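Local coordinates for DNA-directed RNA polymerase subunit Rpo11 (Thermoplasma acidophilum, PDB 1XPP), which probably serves as a small dimerisation subunit of the archaeal RNA polymerase, the enzyme that transcribes DNA into RNA from ribonucleoside triphosphates, at residues 16-21 against 73-78; 43-48 against 78-83. All coordinates share one frame; numbering follows the deposited sequence.

Contact 1 (16-21 against 73-78); sequences ISKEKN and KPQSAI
K18 leaves the end of strand 12-19 and reaches across to P74 and Q75 in the first turn of helix 74-105. Its CB starts the chain off to one side of the helix, and CG stands anti to the backbone N (chi1 -176°). The bend at chi2 (79°) then brings the outer methylenes round toward the helix. CE does the touching: it lies 4.4 Å from CG of P74 and 3.3 Å from OE1 of Q75, the lysine and glutamine side chains crossing at about a right angle. NZ, 3.8 Å from that OE1, makes no hydrogen bond with it, and no partner for this buried oxygen is found in the model. The lysine is modelled in two conformers, so this approach is less certain than the proline packing. Lysine's long aliphatic part lets methylenes lie against the helix start while the ammonium stays at the edge. Proline suits a helix start because its missing N-H is not needed there; its ring CG lies 4.0 Å from backbone C of N21. The contact joins an outer strand to the long helix: I23 of strand 22-28 touches K18 and P74, while Y103 and F100 of the second subunit pack on K18 and Q75.

Contact 2 (43-48 against 78-83); sequences LKDDQV and IKRAVR
R80 reaches out from helix 74-105 and grips D45 side-on, sending both NE and NH2 to a single carboxylate oxygen. Arginine suits this because the two nitrogens lie along one edge and can converge. The NH2 to OD1 distance of D45 is 2.7 Å and the NE to OD1 distance is 2.8 Å; both bonds are noticeably bent, as the convergence requires. OD1 lies close to the guanidinium plane and is met on its syn side, the two nitrogens coming from opposite faces of the carboxylate. The two flat groups are turned 75° apart, quite unlike the coplanar two-oxygen pairing. A bend at chi3 of R80 (-62°) swings NE off the line of the methylenes and over to D45. Q47 adds a lid: its NE2 sits 3.5 Å above one face of the guanidinium, offset toward the rim. Its flat amide can lie nearly parallel there, 19° off, while OE1 is hydrogen-bonded to S71 OG, which helps to fix its rotation.

Aspartate suits its place because its short side chain can serve the salt bridge and its own turn together. While OD1 takes the arginine, OD2 accepts the backbone N of Q47 at 2.8 Å, an Asx turn. V48 N to D45 O, at 3.1 Å, closes a type I beta turn on the same residues. This pairing is an Asx motif, here shaping the connection from helix 32-42 to strand 48-54 and tying it to the long helix of the Rpb3/Rpb11 dimerisation fold.

Overall arrangement
Both contacts use helix 74-105 and their segments overlap at I78, contact 1 at the helix start and contact 2 about a turn and a half further along, their centres about 12 Å apart. Contact 1 is partly buried, with proline and lysine methylenes packing between an outer strand and the helix and no hydrogen bond across it. Contact 2 lies at the surface, and there charge does the work: a salt bridge holds a connecting loop. They meet at A77, whose CB lies 3.6 Å from CG2 of V48, a small apolar residue that lets the two contacts come close. Both also border the second subunit, F96 of which packs on I78.

Contact 1 (16-21 against 73-78)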
loop_
_atom_site.group_PDB
_atom_site.type_symbol
_atom_site.label_atom_id
_atom_site.label_comp_id
_atom_site.label_asym_id
_atom_site.label_seq_id
_atom_site.Cartn_x
_atom_site.Cartn_y
_atom_site.Cartn_z
ATOM N N ILE D 16 14.331 -9.824 -0.186
ATOM C CA ILE D 16 15.419 -8.839 -0.171
ATOM C C ILE D 16 16.773 -9.385 0.258
ATOM O O ILE D 16 17.789 -8.654 0.189
ATOM C CB ILE D 16 15.055 -7.609 0.633
ATOM C CG1 ILE D 16 14.823 -7.994 2.098
ATOM C CG2 ILE D 16 13.866 -6.863 -0.041
ATOM C CD1 ILE D 16 14.652 -6.815 2.973
ATOM N N SER D 17 16.802 -10.644 0.679
ATOM C CA SER D 17 18.031 -11.334 0.995
ATOM C C SER D 17 17.740 -12.812 0.949
ATOM O O SER D 17 16.651 -13.247 1.310
ATOM C CB SER D 17 18.550 -10.934 2.387
ATOM O OG SER D 17 19.891 -11.347 2.534
ATOM N N LYS D 18 18.731 -13.557 0.492
ATOM C CA LYS D 18 18.648 -14.981 0.340
ATOM C C LYS D 18 20.060 -15.476 0.624
ATOM O O LYS D 18 21.033 -14.962 0.062
ATOM C CB LYS D 18 18.204 -15.300 -1.091
ATOM C CG LYS D 18 17.962 -16.768 -1.410
ATOM C CD LYS D 18 16.612 -17.264 -0.899
ATOM C CE LYS D 18 16.238 -18.606 -1.522
ATOM N NZ LYS D 18 17.338 -19.601 -1.489
ATOM N N GLU D 19 20.168 -16.419 1.556
ATOM C CA GLU D 19 21.455 -17.074 1.855
ATOM C C GLU D 19 21.170 -18.559 1.919
ATOM O O GLU D 19 20.039 -18.960 1.648
ATOM C CB GLU D 19 22.096 -16.537 3.149
ATOM C CG GLU D 19 22.387 -15.027 3.167
ATOM C CD GLU D 19 23.615 -14.609 2.351
ATOM O OE1 GLU D 19 24.701 -15.212 2.539
ATOM O OE2 GLU D 19 23.500 -13.658 1.532
ATOM N N LYS D 20 22.182 -19.354 2.273
ATOM C CA LYS D 20 22.111 -20.820 2.263
ATOM C C LYS D 20 20.730 -21.392 2.592
ATOM O O LYS D 20 20.035 -21.913 1.712
ATOM C CB LYS D 20 23.171 -21.413 3.204
ATOM C CG LYS D 20 24.607 -21.273 2.702
ATOM C CD LYS D 20 25.449 -22.465 3.125
ATOM C CE LYS D 20 26.932 -22.226 2.893
ATOM N NZ LYS D 20 27.746 -23.281 3.577
ATOM N N ASN D 21 20.348 -21.279 3.856
ATOM C CA ASN D 21 19.118 -21.836 4.354
ATOM C C ASN D 21 18.263 -20.750 4.935
ATOM O O ASN D 21 17.544 -20.986 5.899
ATOM C CB ASN D 21 19.429 -22.833 5.460
ATOM C CG ASN D 21 20.406 -23.902 5.017
ATOM O OD1 ASN D 21 20.326 -24.410 3.892
ATOM N ND2 ASN D 21 21.362 -24.224 5.886
ATOM N N LYS D 73 14.095 -25.770 1.858
ATOM C CA LYS D 73 14.299 -24.404 1.400
ATOM C C LYS D 73 13.521 -23.464 2.304
ATOM O O LYS D 73 12.469 -23.825 2.794
ATOM C CB LYS D 73 13.846 -24.264 -0.042
ATOM C CG LYS D 73 14.751 -25.002 -1.060
ATOM C CD LYS D 73 14.190 -24.977 -2.466
ATOM C CE LYS D 73 15.270 -25.286 -3.520
ATOM N NZ LYS D 73 16.284 -26.323 -3.112
ATOM N N PRO D 74 14.065 -22.259 2.571
ATOM C CA PRO D 74 13.321 -21.335 3.431
ATOM C C PRO D 74 12.016 -20.839 2.782
ATOM O O PRO D 74 11.039 -20.651 3.487
ATOM C CB PRO D 74 14.306 -20.182 3.635
ATOM C CG PRO D 74 15.165 -20.212 2.426
ATOM C CD PRO D 74 15.361 -21.693 2.145
ATOM N N GLN D 75 12.011 -20.621 1.466
ATOM C CA GLN D 75 10.791 -20.221 0.764
ATOM C C GLN D 75 9.720 -21.299 0.914
ATOM O O GLN D 75 8.539 -20.973 0.986
ATOM C CB GLN D 75 11.029 -19.905 -0.713
ATOM C CG GLN D 75 11.587 -21.059 -1.503
ATOM C CD GLN D 75 13.117 -21.097 -1.508
ATOM O OE1 GLN D 75 13.761 -20.611 -0.584
ATOM N NE2 GLN D 75 13.698 -21.696 -2.553
ATOM N N SER D 76 10.127 -22.569 1.011
ATOM C CA SER D 76 9.154 -23.650 1.273
ATOM C C SER D 76 8.493 -23.585 2.650
ATOM O O SER D 76 7.293 -23.901 2.790
ATOM C CB SER D 76 9.804 -25.028 1.078
ATOM O OG SER D 76 10.220 -25.090 -0.275
ATOM N N ALA D 77 9.252 -23.201 3.676
ATOM C CA ALA D 77 8.713 -23.088 5.015
ATOM C C ALA D 77 7.659 -21.983 5.011
ATOM O O ALA D 77 6.595 -22.137 5.600
ATOM C CB ALA D 77 9.823 -22.814 6.075
ATOM N N ILE D 78 7.941 -20.869 4.342
ATOM C CA ILE D 78 6.939 -19.807 4.230
ATOM C C ILE D 78 5.674 -20.330 3.509
ATOM O O ILE D 78 4.553 -20.151 4.013
ATOM C CB ILE D 78 7.483 -18.563 3.545
ATOM C CG1 ILE D 78 8.613 -17.985 4.411
ATOM C CG2 ILE D 78 6.311 -17.579 3.252
ATOM C CD1 ILE D 78 9.378 -16.826 3.781
#

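Contact 2 (43-48 against 78-83)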
loop_
_atom_site.group_PDB
_atom_site.type_symbol
_atom_site.label_atom_id
_atom_site.label_comp_id
_atom_site.label_asym_id
_atom_site.label_seq_id
_atom_site.Cartn_x
_atom_site.Cartn_y
_atom_site.Cartn_z
ATOM N N LEU D 43 6.900 -20.896 12.910
ATOM C CA LEU D 43 7.598 -21.448 14.085
ATOM C C LEU D 43 7.112 -22.831 14.539
ATOM O O LEU D 43 7.800 -23.480 15.339
ATOM C CB LEU D 43 7.511 -20.467 15.246
ATOM C CG LEU D 43 8.436 -19.241 15.216
ATOM C CD1 LEU D 43 8.016 -18.207 16.251
ATOM C CD2 LEU D 43 9.887 -19.643 15.413
ATOM N N LYS D 44 5.957 -23.283 14.039
ATOM C CA LYS D 44 5.416 -24.615 14.391
ATOM C C LYS D 44 6.066 -25.707 13.542
ATOM O O LYS D 44 5.948 -26.902 13.839
ATOM C CB LYS D 44 3.912 -24.653 14.179
ATOM C CG LYS D 44 3.106 -23.744 15.082
ATOM C CD LYS D 44 1.649 -23.857 14.716
ATOM C CE LYS D 44 0.825 -22.819 15.391
ATOM N NZ LYS D 44 -0.581 -22.912 14.917
ATOM N N ASP D 45 6.757 -25.292 12.490
ATOM C CA ASP D 45 7.371 -26.191 11.506
ATOM C C ASP D 45 8.678 -26.782 12.052
ATOM O O ASP D 45 9.591 -26.047 12.437
ATOM C CB ASP D 45 7.640 -25.378 10.243
ATOM C CG ASP D 45 8.121 -26.207 9.059
ATOM O OD1 ASP D 45 7.915 -25.732 7.949
ATOM O OD2 ASP D 45 8.719 -27.296 9.204
ATOM N N ASP D 46 8.778 -28.105 12.091
ATOM C CA ASP D 46 9.986 -28.733 12.657
ATOM C C ASP D 46 11.249 -28.559 11.795
ATOM O O ASP D 46 12.361 -28.848 12.251
ATOM C CB ASP D 46 9.736 -30.216 12.972
ATOM C CG ASP D 46 9.575 -31.050 11.728
ATOM O OD1 ASP D 46 10.495 -31.842 11.445
ATOM O OD2 ASP D 46 8.555 -30.901 11.015
ATOM N N GLN D 47 11.095 -28.086 10.565
ATOM C CA GLN D 47 12.231 -27.852 9.690
ATOM C C GLN D 47 12.791 -26.443 9.865
ATOM O O GLN D 47 13.808 -26.098 9.247
ATOM C CB GLN D 47 11.854 -28.071 8.220
ATOM C CG GLN D 47 11.306 -29.482 7.915
ATOM C CD GLN D 47 11.399 -29.815 6.467
ATOM O OE1 GLN D 47 12.494 -30.063 5.954
ATOM N NE2 GLN D 47 10.255 -29.827 5.771
ATOM N N VAL D 48 12.109 -25.642 10.687
ATOM C CA VAL D 48 12.463 -24.224 10.861
ATOM C C VAL D 48 13.365 -24.029 12.067
ATOM O O VAL D 48 13.070 -24.506 13.172
ATOM C CB VAL D 48 11.197 -23.326 10.948
ATOM C CG1 VAL D 48 11.548 -21.891 11.409
ATOM C CG2 VAL D 48 10.560 -23.276 9.605
ATOM N N ILE D 78 7.941 -20.869 4.342
ATOM C CA ILE D 78 6.939 -19.807 4.230
ATOM C C ILE D 78 5.674 -20.330 3.509
ATOM O O ILE D 78 4.553 -20.151 4.013
ATOM C CB ILE D 78 7.483 -18.563 3.545
ATOM C CG1 ILE D 78 8.613 -17.985 4.411
ATOM C CG2 ILE D 78 6.311 -17.579 3.252
ATOM C CD1 ILE D 78 9.378 -16.826 3.781
ATOM N N LYS D 79 5.865 -21.008 2.383
ATOM C CA LYS D 79 4.715 -21.549 1.643
ATOM C C LYS D 79 3.882 -22.494 2.517
ATOM O O LYS D 79 2.643 -22.380 2.534
ATOM C CB LYS D 79 5.142 -22.274 0.362
ATOM C CG LYS D 79 3.923 -22.758 -0.461
ATOM C CD LYS D 79 4.311 -23.402 -1.780
ATOM C CE LYS D 79 3.037 -23.881 -2.501
ATOM N NZ LYS D 79 3.452 -24.665 -3.710
ATOM N N ARG D 80 4.519 -23.438 3.210
ATOM C CA ARG D 80 3.760 -24.378 4.068
ATOM C C ARG D 80 2.859 -23.640 5.042
ATOM O O ARG D 80 1.664 -23.991 5.247
ATOM C CB ARG D 80 4.704 -25.344 4.818
ATOM C CG ARG D 80 5.412 -26.334 3.844
ATOM C CD ARG D 80 6.225 -27.406 4.607
ATOM N NE ARG D 80 7.333 -26.906 5.432
ATOM C CZ ARG D 80 8.576 -26.750 4.981
ATOM N NH1 ARG D 80 8.878 -26.989 3.703
ATOM N NH2 ARG D 80 9.519 -26.315 5.827
ATOM N N ALA D 81 3.423 -22.603 5.670
ATOM C CA ALA D 81 2.665 -21.850 6.662
ATOM C C ALA D 81 1.505 -21.083 6.077
ATOM O O ALA D 81 0.417 -21.060 6.685
ATOM C CB ALA D 81 3.571 -20.893 7.421
ATOM N N VAL D 82 1.730 -20.401 4.944
ATOM C CA VAL D 82 0.661 -19.637 4.274
ATOM C C VAL D 82 -0.462 -20.600 3.883
ATOM O O VAL D 82 -1.637 -20.316 4.119
ATOM C CB VAL D 82 1.165 -18.889 3.028
ATOM C CG1 VAL D 82 0.033 -18.243 2.301
ATOM C CG2 VAL D 82 2.193 -17.830 3.467
ATOM N N ARG D 83 -0.096 -21.730 3.308
ATOM C CA ARG D 83 -1.144 -22.683 2.872
ATOM C C ARG D 83 -1.891 -23.246 4.092
ATOM O O ARG D 83 -3.126 -23.471 4.015
ATOM C CB ARG D 83 -0.573 -23.801 1.988
ATOM C CG ARG D 83 0.157 -23.298 0.712
ATOM C CD ARG D 83 -0.758 -22.667 -0.376
ATOM N NE ARG D 83 -0.021 -21.750 -1.267
ATOM C CZ ARG D 83 -0.408 -21.430 -2.500
ATOM N NH1 ARG D 83 -1.504 -21.992 -3.013
ATOM N NH2 ARG D 83 0.301 -20.565 -3.226
#